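Local coordinates for protein acetyl-CoA acetyltransferase A (Ascaris suum, PDB 6BJA) that probably catalyses acetyl transfer between acetyl-CoA molecules as a member of the thiolase family, and binds coenzyme A, at residues V11-A16 and C263-G268; S53-T58 and R114-A119; E167-D172 and D294-P299; Y285-V290 and E388-L393. All coordinates share one frame; numbering follows the deposited sequence.

Interaction 1: residues V11-A16 and C263-G268; sequences VYILSA and CVLASG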
loop_
_atom_site.group_PDB
_atom_site.type_symbol
_atom_site.label_atom_id
_atom_site.label_comp_id
_atom_site.label_asym_id
_atom_site.label_seq_id
_atom_site.Cartn_x
_atom_site.Cartn_y
_atom_site.Cartn_z
ATOM N N VAL A 11 -31.890 -37.042 -5.311
ATOM C CA VAL A 11 -31.200 -36.059 -4.487
ATOM C C VAL A 11 -32.160 -35.356 -3.538
ATOM O O VAL A 11 -33.098 -34.692 -3.967
ATOM C CB VAL A 11 -30.511 -35.008 -5.375
ATOM C CG1 VAL A 11 -29.801 -33.955 -4.549
ATOM C CG2 VAL A 11 -29.518 -35.679 -6.314
ATOM N N TYR A 12 -31.918 -35.519 -2.241
ATOM C CA TYR A 12 -32.754 -34.870 -1.231
ATOM C C TYR A 12 -31.998 -33.802 -0.472
ATOM O O TYR A 12 -30.789 -33.900 -0.284
ATOM C CB TYR A 12 -33.294 -35.904 -0.249
ATOM C CG TYR A 12 -34.281 -36.838 -0.887
ATOM C CD1 TYR A 12 -33.852 -38.019 -1.475
ATOM C CD2 TYR A 12 -35.636 -36.542 -0.911
ATOM C CE1 TYR A 12 -34.752 -38.889 -2.067
ATOM C CE2 TYR A 12 -36.542 -37.396 -1.507
ATOM C CZ TYR A 12 -36.090 -38.571 -2.081
ATOM O OH TYR A 12 -36.987 -39.421 -2.674
ATOM N N ILE A 13 -32.732 -32.773 -0.055
ATOM C CA ILE A 13 -32.228 -31.752 0.849
ATOM C C ILE A 13 -32.623 -32.152 2.265
ATOM O O ILE A 13 -33.809 -32.258 2.548
ATOM C CB ILE A 13 -32.817 -30.373 0.498
ATOM C CG1 ILE A 13 -32.341 -29.947 -0.893
ATOM C CG2 ILE A 13 -32.421 -29.331 1.526
ATOM C CD1 ILE A 13 -33.031 -28.737 -1.469
ATOM N N LEU A 14 -31.647 -32.376 3.134
ATOM C CA LEU A 14 -31.931 -32.746 4.526
ATOM C C LEU A 14 -32.055 -31.529 5.418
ATOM O O LEU A 14 -32.798 -31.558 6.402
ATOM C CB LEU A 14 -30.848 -33.649 5.077
ATOM C CG LEU A 14 -30.629 -34.975 4.349
ATOM C CD1 LEU A 14 -29.629 -35.824 5.120
ATOM C CD2 LEU A 14 -31.945 -35.728 4.162
ATOM N N SER A 15 -31.333 -30.466 5.075
ATOM C CA SER A 15 -31.305 -29.254 5.865
ATOM C C SER A 15 -30.911 -28.090 4.985
ATOM O O SER A 15 -30.261 -28.281 3.953
ATOM C CB SER A 15 -30.334 -29.376 7.036
ATOM O OG SER A 15 -29.011 -29.587 6.577
ATOM N N ALA A 16 -31.294 -26.897 5.433
ATOM C CA ALA A 16 -31.121 -25.659 4.656
ATOM C C ALA A 16 -31.182 -24.488 5.637
ATOM O O ALA A 16 -32.229 -24.213 6.218
ATOM C CB ALA A 16 -32.187 -25.540 3.608
ATOM N N CYS A 263 -26.694 -26.144 2.665
ATOM C CA CYS A 263 -27.616 -27.278 2.630
ATOM C C CYS A 263 -26.853 -28.579 2.713
ATOM O O CYS A 263 -25.794 -28.719 2.096
ATOM C CB CYS A 263 -28.425 -27.328 1.346
ATOM S SG CYS A 263 -29.444 -25.915 0.973
ATOM N N VAL A 264 -27.391 -29.549 3.448
ATOM C CA VAL A 264 -26.881 -30.918 3.358
ATOM C C VAL A 264 -27.736 -31.670 2.348
ATOM O O VAL A 264 -28.960 -31.649 2.436
ATOM C CB VAL A 264 -26.898 -31.622 4.727
ATOM C CG1 VAL A 264 -26.610 -33.109 4.600
ATOM C CG2 VAL A 264 -25.894 -30.985 5.628
ATOM N N LEU A 265 -27.076 -32.346 1.404
ATOM C CA LEU A 265 -27.753 -33.133 0.389
ATOM C C LEU A 265 -27.464 -34.607 0.640
ATOM O O LEU A 265 -26.361 -34.962 1.052
ATOM C CB LEU A 265 -27.278 -32.739 -1.017
ATOM C CG LEU A 265 -27.285 -31.246 -1.340
ATOM C CD1 LEU A 265 -26.652 -30.983 -2.698
ATOM C CD2 LEU A 265 -28.676 -30.688 -1.325
ATOM N N ALA A 266 -28.453 -35.457 0.400
ATOM C CA ALA A 266 -28.249 -36.898 0.546
ATOM C C ALA A 266 -29.028 -37.690 -0.512
ATOM O O ALA A 266 -30.069 -37.251 -1.006
ATOM C CB ALA A 266 -28.648 -37.354 1.958
ATOM N N SER A 267 -28.506 -38.874 -0.852
ATOM C CA SER A 267 -29.151 -39.722 -1.836
ATOM C C SER A 267 -30.402 -40.389 -1.273
ATOM O O SER A 267 -30.574 -40.489 -0.057
ATOM C CB SER A 267 -28.172 -40.795 -2.328
ATOM O OG SER A 267 -28.002 -41.786 -1.333
ATOM N N GLY A 268 -31.273 -40.851 -2.164
ATOM C CA GLY A 268 -32.437 -41.621 -1.768
ATOM C C GLY A 268 -32.057 -42.842 -0.947
ATOM O O GLY A 268 -32.776 -43.203 -0.008
#
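Y12 and A266 form a hydrogen-bonded pair where strands 11-23 and 257-267 run antiparallel in the N-terminal part of the mixed thiolase sheet, their local axes 4.6 Å apart at closest approach. Y12 N donates to A266 O at 2.8 Å, and A266 N returns a bond to Y12 O. The next bond, L14 N to V264 O, spans 2.9 Å. Here the register slips: L14 takes helix-like backbone angles (phi -90°, psi -30°), and L14 and S15 together stand opposite V264, an arrangement consistent with a classic beta bulge. The closing bond, V264 N to S15 O, is longer (3.2 Å) and bent, its donor lying above the carbonyl plane. At the bulge the L14 side chain turns toward the partner strand, lays CD1 on A266 CB at 3.6 Å and reaches toward V264 CG1. S15 OG sits between its own backbone N and carbonyl carbon (chi1 62°), 3.5 Å from V264 CB, and finds its polar partner in A44 O of helix 33-48. On the reverse face I13 and L265 lie side by side and point the same way, I13 CG1 touching L265 CD2 at 3.8 Å. Further along, A16 CB meets C263 SG at 3.8 Å. The Y12 ring stays at the strand end, with A266 O and G268 N in its plane at the edge, beside the start of helix 268-274, which S267 N-caps. Helix 33-48 packs on the L14, S15 and V264 side and helix 97-110 on the V11 and L265 side, the alpha/beta layering typical of the thiolase fold.

Interaction 2: residues S53-T58 and R114-A119; sequences SAIEET and RRIVVA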
loop_
_atom_site.group_PDB
_atom_site.type_symbol
_atom_site.label_atom_id
_atom_site.label_comp_id
_atom_site.label_asym_id
_atom_site.label_seq_id
_atom_site.Cartn_x
_atom_site.Cartn_y
_atom_site.Cartn_z
ATOM N N SER A 53 -19.269 -36.985 10.651
ATOM C CA SER A 53 -18.453 -38.047 10.069
ATOM C C SER A 53 -19.035 -38.616 8.794
ATOM O O SER A 53 -18.303 -39.249 8.030
ATOM C CB SER A 53 -18.273 -39.183 11.069
ATOM O OG SER A 53 -19.529 -39.725 11.434
ATOM N N ALA A 54 -20.324 -38.372 8.537
ATOM C CA ALA A 54 -20.986 -38.907 7.346
ATOM C C ALA A 54 -20.865 -38.010 6.111
ATOM O O ALA A 54 -21.218 -38.423 5.003
ATOM C CB ALA A 54 -22.435 -39.154 7.647
ATOM N N ILE A 55 -20.397 -36.783 6.307
ATOM C CA ILE A 55 -20.296 -35.824 5.207
ATOM C C ILE A 55 -19.088 -36.162 4.342
ATOM O O ILE A 55 -17.963 -36.168 4.841
ATOM C CB ILE A 55 -20.160 -34.387 5.726
ATOM C CG1 ILE A 55 -21.271 -34.037 6.728
ATOM C CG2 ILE A 55 -20.143 -33.413 4.536
ATOM C CD1 ILE A 55 -22.693 -34.176 6.196
ATOM N N GLU A 56 -19.320 -36.429 3.055
ATOM C CA GLU A 56 -18.275 -36.968 2.168
ATOM C C GLU A 56 -17.518 -35.902 1.376
ATOM O O GLU A 56 -16.369 -36.114 0.958
ATOM C CB GLU A 56 -18.882 -37.981 1.190
ATOM C CG GLU A 56 -19.408 -39.223 1.907
ATOM C CD GLU A 56 -20.341 -40.096 1.077
ATOM O OE1 GLU A 56 -20.691 -39.739 -0.053
ATOM O OE2 GLU A 56 -20.735 -41.171 1.575
ATOM N N GLU A 57 -18.186 -34.778 1.140
ATOM C CA GLU A 57 -17.631 -33.633 0.418
ATOM C C GLU A 57 -18.168 -32.331 0.958
ATOM O O GLU A 57 -19.326 -32.273 1.360
ATOM C CB GLU A 57 -17.989 -33.632 -1.070
ATOM C CG GLU A 57 -17.340 -34.635 -1.901
ATOM C CD GLU A 57 -17.425 -34.286 -3.395
ATOM O OE1 GLU A 57 -17.570 -33.082 -3.763
ATOM O OE2 GLU A 57 -17.344 -35.232 -4.196
ATOM N N THR A 58 -17.339 -31.292 0.890
ATOM C CA THR A 58 -17.716 -29.927 1.245
ATOM C C THR A 58 -17.453 -29.036 0.055
ATOM O O THR A 58 -16.307 -28.944 -0.384
ATOM C CB THR A 58 -16.924 -29.462 2.435
ATOM O OG1 THR A 58 -17.166 -30.377 3.518
ATOM C CG2 THR A 58 -17.322 -28.055 2.865
ATOM N N ARG A 114 -20.995 -39.983 -4.752
ATOM C CA ARG A 114 -21.246 -39.612 -3.351
ATOM C C ARG A 114 -22.655 -39.953 -2.902
ATOM O O ARG A 114 -23.582 -40.055 -3.716
ATOM C CB ARG A 114 -21.045 -38.111 -3.137
ATOM C CG ARG A 114 -19.701 -37.585 -3.487
ATOM C CD ARG A 114 -18.592 -38.290 -2.756
ATOM N NE ARG A 114 -17.324 -37.598 -2.921
ATOM C CZ ARG A 114 -16.163 -38.038 -2.461
ATOM N NH1 ARG A 114 -16.110 -39.178 -1.774
ATOM N NH2 ARG A 114 -15.057 -37.342 -2.655
ATOM N N ARG A 115 -22.810 -40.079 -1.583
ATOM C CA ARG A 115 -24.109 -40.301 -0.959
ATOM C C ARG A 115 -24.572 -39.084 -0.172
ATOM O O ARG A 115 -25.763 -38.839 -0.068
ATOM C CB ARG A 115 -24.054 -41.503 -0.018
ATOM C CG ARG A 115 -24.044 -42.861 -0.714
ATOM C CD ARG A 115 -23.489 -43.943 0.223
ATOM N NE ARG A 115 -24.362 -44.276 1.351
ATOM C CZ ARG A 115 -25.316 -45.204 1.318
ATOM N NH1 ARG A 115 -26.052 -45.440 2.388
ATOM N NH2 ARG A 115 -25.552 -45.890 0.208
ATOM N N ILE A 116 -23.622 -38.371 0.426
ATOM C CA ILE A 116 -23.920 -37.283 1.362
ATOM C C ILE A 116 -22.912 -36.159 1.176
ATOM O O ILE A 116 -21.722 -36.380 1.285
ATOM C CB ILE A 116 -23.862 -37.749 2.828
ATOM C CG1 ILE A 116 -24.825 -38.916 3.060
ATOM C CG2 ILE A 116 -24.203 -36.586 3.757
ATOM C CD1 ILE A 116 -24.573 -39.647 4.371
ATOM N N VAL A 117 -23.378 -34.944 0.896
ATOM C CA VAL A 117 -22.456 -33.828 0.793
ATOM C C VAL A 117 -23.047 -32.586 1.436
ATOM O O VAL A 117 -24.264 -32.511 1.650
ATOM C CB VAL A 117 -22.096 -33.489 -0.669
ATOM C CG1 VAL A 117 -21.586 -34.728 -1.437
ATOM C CG2 VAL A 117 -23.245 -32.904 -1.368
ATOM N N VAL A 118 -22.182 -31.630 1.757
ATOM C CA VAL A 118 -22.653 -30.316 2.164
ATOM C C VAL A 118 -22.236 -29.297 1.100
ATOM O O VAL A 118 -21.078 -29.269 0.656
ATOM C CB VAL A 118 -22.142 -29.923 3.580
ATOM C CG1 VAL A 118 -20.627 -29.722 3.654
ATOM C CG2 VAL A 118 -22.910 -28.666 4.059
ATOM N N ALA A 119 -23.216 -28.515 0.645
ATOM C CA ALA A 119 -23.009 -27.486 -0.359
ATOM C C ALA A 119 -23.387 -26.151 0.266
ATOM O O ALA A 119 -24.465 -26.019 0.854
ATOM C CB ALA A 119 -23.846 -27.775 -1.572
#
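E56 reaches with its carboxylate to the backbone at the start of the R114-A119 segment. OE1 of E56 takes a short, nearly straight bond from R115 N (2.6 Å, 174° at the hydrogen), approached on its syn side, and a weak one from I116 N. E56 N donates to I116 O at 3.0 Å, so the backbone and side chain of E56 both meet I116, the side chain weakly. E57 then pairs with R114: OE2 of E57 offers its anti lone pair to R114 NE at 2.7 Å in a salt bridge. That oxygen lies in the guanidinium plane, although the carboxylate and guanidinium planes stand 83° apart. A bend at chi2 of R114 (-56°) swings CD toward the glutamates, and E56 O sits over the centre of one face of the guanidinium. V118 N to E57 O, 3.0 Å long, begins the parallel pairing of strands 57-61 and 116-124 in the N-terminal part of the thiolase sheet, where 57-61 lies between 116-124 and the parallel strand 87-92. E57 N, in contrast, is buried without a partner. Apolar branches fill the flank: I55 CD1 meets I116 CG2 at 3.7 Å with the two side chains nearly perpendicular, and A54 CB adds a contact at 3.9 Å to I116 CD1. T58 lies alongside V118, pointing the same way, its OG1 3.5 Å from V118 CG1. Farther out, R114 NH2 bonds Q87 OE1, T58 OG1 bonds S77 OG, and the R115 guanidinium leads away to salt bridges with E269 and E273 of helix 268-274.

Interaction 3: residues E167-D172 and D294-P299; sequences EKTVKD and DFTVAP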
loop_
_atom_site.group_PDB
_atom_site.type_symbol
_atom_site.label_atom_id
_atom_site.label_comp_id
_atom_site.label_asym_id
_atom_site.label_seq_id
_atom_site.Cartn_x
_atom_site.Cartn_y
_atom_site.Cartn_z
ATOM N N GLU A 167 -28.590 -1.564 -17.090
ATOM C CA GLU A 167 -29.340 -0.485 -17.732
ATOM C C GLU A 167 -29.752 -0.864 -19.146
ATOM O O GLU A 167 -30.786 -0.398 -19.640
ATOM C CB GLU A 167 -28.542 0.818 -17.775
ATOM C CG GLU A 167 -28.327 1.523 -16.449
ATOM C CD GLU A 167 -29.552 2.290 -15.938
ATOM O OE1 GLU A 167 -30.654 2.151 -16.525
ATOM O OE2 GLU A 167 -29.380 3.019 -14.946
ATOM N N LYS A 168 -28.970 -1.701 -19.825
ATOM C CA LYS A 168 -29.373 -2.151 -21.152
ATOM C C LYS A 168 -30.696 -2.926 -21.084
ATOM O O LYS A 168 -31.599 -2.744 -21.922
ATOM C CB LYS A 168 -28.272 -3.015 -21.805
ATOM C CG LYS A 168 -28.702 -3.583 -23.164
ATOM C CD LYS A 168 -27.605 -4.347 -23.847
ATOM C CE LYS A 168 -28.050 -4.821 -25.231
ATOM N NZ LYS A 168 -29.234 -5.724 -25.209
ATOM N N THR A 169 -30.838 -3.753 -20.059
ATOM C CA THR A 169 -32.016 -4.594 -19.904
ATOM C C THR A 169 -33.196 -3.695 -19.538
ATOM O O THR A 169 -34.313 -3.912 -19.999
ATOM C CB THR A 169 -31.771 -5.691 -18.856
ATOM O OG1 THR A 169 -30.636 -6.473 -19.292
ATOM C CG2 THR A 169 -33.010 -6.582 -18.691
ATOM N N VAL A 170 -32.933 -2.691 -18.715
ATOM C CA VAL A 170 -33.958 -1.691 -18.395
ATOM C C VAL A 170 -34.521 -1.121 -19.692
ATOM O O VAL A 170 -35.746 -1.096 -19.889
ATOM C CB VAL A 170 -33.398 -0.548 -17.513
ATOM C CG1 VAL A 170 -34.423 0.592 -17.407
ATOM C CG2 VAL A 170 -33.051 -1.054 -16.111
ATOM N N LYS A 171 -33.639 -0.680 -20.584
ATOM C CA LYS A 171 -34.104 -0.082 -21.835
ATOM C C LYS A 171 -34.826 -1.100 -22.728
ATOM O O LYS A 171 -35.861 -0.782 -23.344
ATOM C CB LYS A 171 -32.924 0.569 -22.556
ATOM C CG LYS A 171 -33.355 1.420 -23.738
ATOM C CD LYS A 171 -32.194 2.183 -24.350
ATOM C CE LYS A 171 -32.692 3.125 -25.460
ATOM N NZ LYS A 171 -33.858 3.962 -25.033
ATOM N N ASP A 172 -34.318 -2.326 -22.785
ATOM C CA ASP A 172 -34.880 -3.357 -23.647
ATOM C C ASP A 172 -36.331 -3.710 -23.284
ATOM O O ASP A 172 -37.112 -4.105 -24.155
ATOM C CB ASP A 172 -34.013 -4.621 -23.593
ATOM C CG ASP A 172 -32.688 -4.473 -24.348
ATOM O OD1 ASP A 172 -32.508 -3.524 -25.158
ATOM O OD2 ASP A 172 -31.800 -5.341 -24.127
ATOM N N ASP A 294 -25.936 -8.671 -21.202
ATOM C CA ASP A 294 -27.339 -9.092 -21.067
ATOM C C ASP A 294 -27.573 -10.073 -19.913
ATOM O O ASP A 294 -28.570 -10.790 -19.897
ATOM C CB ASP A 294 -27.808 -9.758 -22.372
ATOM C CG ASP A 294 -27.919 -8.775 -23.535
ATOM O OD1 ASP A 294 -28.447 -7.664 -23.320
ATOM O OD2 ASP A 294 -27.470 -9.117 -24.673
ATOM N N PHE A 295 -26.631 -10.144 -18.983
ATOM C CA PHE A 295 -26.704 -11.135 -17.896
ATOM C C PHE A 295 -28.048 -11.130 -17.158
ATOM O O PHE A 295 -28.506 -12.172 -16.718
ATOM C CB PHE A 295 -25.559 -10.926 -16.893
ATOM C CG PHE A 295 -25.745 -9.768 -15.971
ATOM C CD1 PHE A 295 -25.647 -8.470 -16.434
ATOM C CD2 PHE A 295 -25.994 -9.977 -14.627
ATOM C CE1 PHE A 295 -25.826 -7.396 -15.590
ATOM C CE2 PHE A 295 -26.155 -8.916 -13.780
ATOM C CZ PHE A 295 -26.084 -7.621 -14.250
ATOM N N THR A 296 -28.694 -9.973 -17.089
ATOM C CA THR A 296 -29.937 -9.841 -16.362
ATOM C C THR A 296 -31.060 -10.713 -16.945
ATOM O O THR A 296 -31.969 -11.067 -16.212
ATOM C CB THR A 296 -30.381 -8.352 -16.336
ATOM O OG1 THR A 296 -29.381 -7.550 -15.688
ATOM C CG2 THR A 296 -31.680 -8.164 -15.566
ATOM N N VAL A 297 -31.032 -11.042 -18.244
ATOM C CA VAL A 297 -32.098 -11.868 -18.821
ATOM C C VAL A 297 -31.768 -13.359 -18.905
ATOM O O VAL A 297 -32.609 -14.161 -19.319
ATOM C CB VAL A 297 -32.511 -11.369 -20.233
ATOM C CG1 VAL A 297 -32.897 -9.892 -20.154
ATOM C CG2 VAL A 297 -31.427 -11.622 -21.256
ATOM N N ALA A 298 -30.576 -13.755 -18.461
ATOM C CA ALA A 298 -30.238 -15.179 -18.446
ATOM C C ALA A 298 -31.129 -16.046 -17.529
ATOM O O ALA A 298 -31.391 -17.212 -17.836
ATOM C CB ALA A 298 -28.763 -15.363 -18.051
ATOM N N PRO A 299 -31.603 -15.498 -16.393
ATOM C CA PRO A 299 -32.386 -16.406 -15.545
ATOM C C PRO A 299 -33.651 -16.954 -16.201
ATOM O O PRO A 299 -33.930 -18.135 -16.046
ATOM C CB PRO A 299 -32.719 -15.544 -14.324
ATOM C CG PRO A 299 -31.560 -14.630 -14.216
ATOM C CD PRO A 299 -31.250 -14.263 -15.680
HETATM O O HOH W 1 -28.225 -7.132 -18.190
HETATM O O HOH W 2 -30.711 -7.264 -21.779
#
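K168 and D294 cross obliquely, the lysine bringing its ammonium to OD1. The K168 chain leaves the backbone with CG anti to N (chi1 176°), runs extended to CE and bends only at chi4 (-60°), which sets NZ 2.8 Å from D294 OD1. NZ also lies 2.8 Å from D172 OD2, and both aspartates use a syn lone pair, so one ammonium serves two carboxylates in a salt-bridge network. The carboxylate planes are turned 44° from each other and the two side chains meet at about a right angle. Their facing oxygens, D172 OD2 and D294 OD1, are 4.2 Å apart, a like-charge approach that the lysine probably offsets. Water 2 donates to both these oxygens and accepts from T169 OG1 at 2.6 Å. T169 OG1 in turn accepts from water 1, which takes the hydrogen of T296 N at 3.1 Å, giving a water-bridged link between the helix and the 3-10 turn. Beside it T169 sits against T296, CG2 to CG2 at 3.7 Å, whereas T169 and V297 slide past each other in opposite directions, T169 CG2 reaching V297 CG1 at 3.6 Å. The contact thus ties helix 162-172, in a region consistent with the loop domain of thiolases, to the 3-10 turn 295-297 that leads into helix 298-310 in the C-terminal domain, close to the predicted catalytic C383.

Interaction 4: residues Y285-V290 and E388-L393; sequences YAEAGV and EASAIL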
loop_
_atom_site.group_PDB
_atom_site.type_symbol
_atom_site.label_atom_id
_atom_site.label_comp_id
_atom_site.label_asym_id
_atom_site.label_seq_id
_atom_site.Cartn_x
_atom_site.Cartn_y
_atom_site.Cartn_z
ATOM N N TYR A 285 -32.135 -29.237 -12.601
ATOM C CA TYR A 285 -31.451 -27.957 -12.655
ATOM C C TYR A 285 -31.147 -27.617 -14.115
ATOM O O TYR A 285 -31.160 -28.493 -14.982
ATOM C CB TYR A 285 -30.170 -27.985 -11.820
ATOM C CG TYR A 285 -29.154 -28.953 -12.313
ATOM C CD1 TYR A 285 -28.299 -28.568 -13.321
ATOM C CD2 TYR A 285 -29.048 -30.232 -11.796
ATOM C CE1 TYR A 285 -27.380 -29.388 -13.806
ATOM C CE2 TYR A 285 -28.083 -31.103 -12.301
ATOM C CZ TYR A 285 -27.262 -30.646 -13.316
ATOM O OH TYR A 285 -26.273 -31.410 -13.897
ATOM N N ALA A 286 -30.879 -26.346 -14.368
ATOM C CA ALA A 286 -30.552 -25.883 -15.703
ATOM C C ALA A 286 -29.609 -24.707 -15.603
ATOM O O ALA A 286 -29.582 -23.991 -14.589
ATOM C CB ALA A 286 -31.802 -25.502 -16.450
ATOM N N GLU A 287 -28.844 -24.493 -16.673
ATOM C CA GLU A 287 -27.891 -23.410 -16.732
ATOM C C GLU A 287 -28.003 -22.777 -18.106
ATOM O O GLU A 287 -28.195 -23.484 -19.089
ATOM C CB GLU A 287 -26.473 -23.918 -16.491
ATOM C CG GLU A 287 -26.292 -24.650 -15.151
ATOM C CD GLU A 287 -24.947 -25.361 -15.024
ATOM O OE1 GLU A 287 -24.672 -26.271 -15.831
ATOM O OE2 GLU A 287 -24.181 -25.034 -14.100
ATOM N N ALA A 288 -27.906 -21.458 -18.153
ATOM C CA ALA A 288 -27.988 -20.714 -19.401
ATOM C C ALA A 288 -26.886 -19.680 -19.491
ATOM O O ALA A 288 -26.300 -19.270 -18.484
ATOM C CB ALA A 288 -29.334 -20.042 -19.518
ATOM N N GLY A 289 -26.576 -19.272 -20.711
ATOM C CA GLY A 289 -25.622 -18.207 -20.897
ATOM C C GLY A 289 -25.962 -17.314 -22.076
ATOM O O GLY A 289 -26.428 -17.785 -23.116
ATOM N N VAL A 290 -25.679 -16.029 -21.897
ATOM C CA VAL A 290 -25.907 -15.005 -22.912
ATOM C C VAL A 290 -24.721 -14.038 -22.956
ATOM O O VAL A 290 -23.712 -14.230 -22.268
ATOM C CB VAL A 290 -27.211 -14.229 -22.615
ATOM C CG1 VAL A 290 -28.410 -15.165 -22.596
ATOM C CG2 VAL A 290 -27.092 -13.527 -21.302
ATOM N N GLU A 388 -24.231 -15.422 -17.271
ATOM C CA GLU A 388 -24.772 -16.753 -17.060
ATOM C C GLU A 388 -25.884 -16.695 -16.025
ATOM O O GLU A 388 -26.058 -15.689 -15.328
ATOM C CB GLU A 388 -23.682 -17.732 -16.628
ATOM C CG GLU A 388 -22.739 -18.111 -17.762
ATOM C CD GLU A 388 -21.978 -19.375 -17.469
ATOM O OE1 GLU A 388 -22.624 -20.434 -17.199
ATOM O OE2 GLU A 388 -20.733 -19.274 -17.500
ATOM N N ALA A 389 -26.659 -17.770 -15.988
ATOM C CA ALA A 389 -27.609 -17.984 -14.904
ATOM C C ALA A 389 -27.810 -19.463 -14.643
ATOM O O ALA A 389 -27.612 -20.312 -15.528
ATOM C CB ALA A 389 -28.955 -17.320 -15.211
ATOM N N SER A 390 -28.183 -19.754 -13.399
ATOM C CA SER A 390 -28.461 -21.096 -12.915
ATOM C C SER A 390 -29.859 -21.124 -12.329
ATOM O O SER A 390 -30.309 -20.122 -11.765
ATOM C CB SER A 390 -27.441 -21.514 -11.853
ATOM O OG SER A 390 -26.118 -21.341 -12.328
ATOM N N ALA A 391 -30.555 -22.239 -12.508
ATOM C CA ALA A 391 -31.883 -22.417 -11.905
ATOM C C ALA A 391 -32.032 -23.843 -11.398
ATOM O O ALA A 391 -31.442 -24.787 -11.953
ATOM C CB ALA A 391 -32.975 -22.086 -12.899
ATOM N N ILE A 392 -32.808 -23.999 -10.326
ATOM C CA ILE A 392 -33.033 -25.299 -9.717
ATOM C C ILE A 392 -34.525 -25.440 -9.426
ATOM O O ILE A 392 -35.192 -24.481 -9.036
ATOM C CB ILE A 392 -32.154 -25.495 -8.425
ATOM C CG1 ILE A 392 -32.208 -26.930 -7.912
ATOM C CG2 ILE A 392 -32.542 -24.530 -7.350
ATOM C CD1 ILE A 392 -31.059 -27.242 -6.928
ATOM N N LEU A 393 -35.031 -26.643 -9.677
ATOM C CA LEU A 393 -36.408 -27.012 -9.385
ATOM C C LEU A 393 -36.457 -27.921 -8.171
ATOM O O LEU A 393 -35.774 -28.957 -8.136
ATOM C CB LEU A 393 -37.022 -27.715 -10.601
ATOM C CG LEU A 393 -38.423 -28.303 -10.417
ATOM C CD1 LEU A 393 -39.451 -27.190 -10.295
ATOM C CD2 LEU A 393 -38.741 -29.229 -11.605
HETATM O O HOH W 3 -24.260 -23.307 -12.339
#
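Strands 285-289 and 388-393 run antiparallel at 166° with local axes 4.6 Å apart, pairing Y285 with I392 through to G289 with E388. A286 and A391 exchange two backbone bonds, and A288 and A389 two more, all four at 2.9 Å. The methyls of these four alanines share one face, where A288 and A389 pack on helix 298-310. The other face is mixed, carrying Y285, E287, S390, E388 and I392. E287 CG lies anti to its own carbonyl carbon (chi1 -57°) and the chain beyond is extended; a water donates to its OE2 at 2.5 Å and also bonds S390 OG at 2.7 Å, bridging the strands. E287 OE1 is hydrogen-bonded to Y113 OH of the second subunit. E388 sets CB 3.6 Å from A288 O, opposite G289, which has no side chain to meet it. Its OE1 forms a salt bridge with K93, and its two oxygens bond Q87 and C88 of the second subunit. Y285 CB comes within 3.4 Å of A391 O, but the ring turns away from this partner, CG lying between the backbone N and the carbonyl carbon (chi1 63°), and meets Y113 of the second subunit edge to face. With E287, E388 and Y285 meeting that subunit, this is the C-terminal part of the thiolase sheet at a subunit interface, next to the predicted catalytic C383.

How the interactions relate
Interactions 1 and 2 adjoin, their centres 10 Å apart: L265 N to V117 O at 2.8 Å and S267 N to R115 O at 2.9 Å probably bond strand 257-267 to 116-124. Interaction 4 lies in the same sheet, as strands 11-23 and 280-289 are neighbours, with its centre 20 Å from that of interaction 1. Interaction 3 packs against interaction 4, where P299 N lies 3.4 Å from A389 CB. These two are nearest to the active site: the side chains of A389 and T296 are about 4 and 5 Å from that of the predicted catalytic C383, and T296 about 9 Å from coenzyme A. E287 and R114 of another subunit form a long, weak ion pair linking interactions 4 and 2.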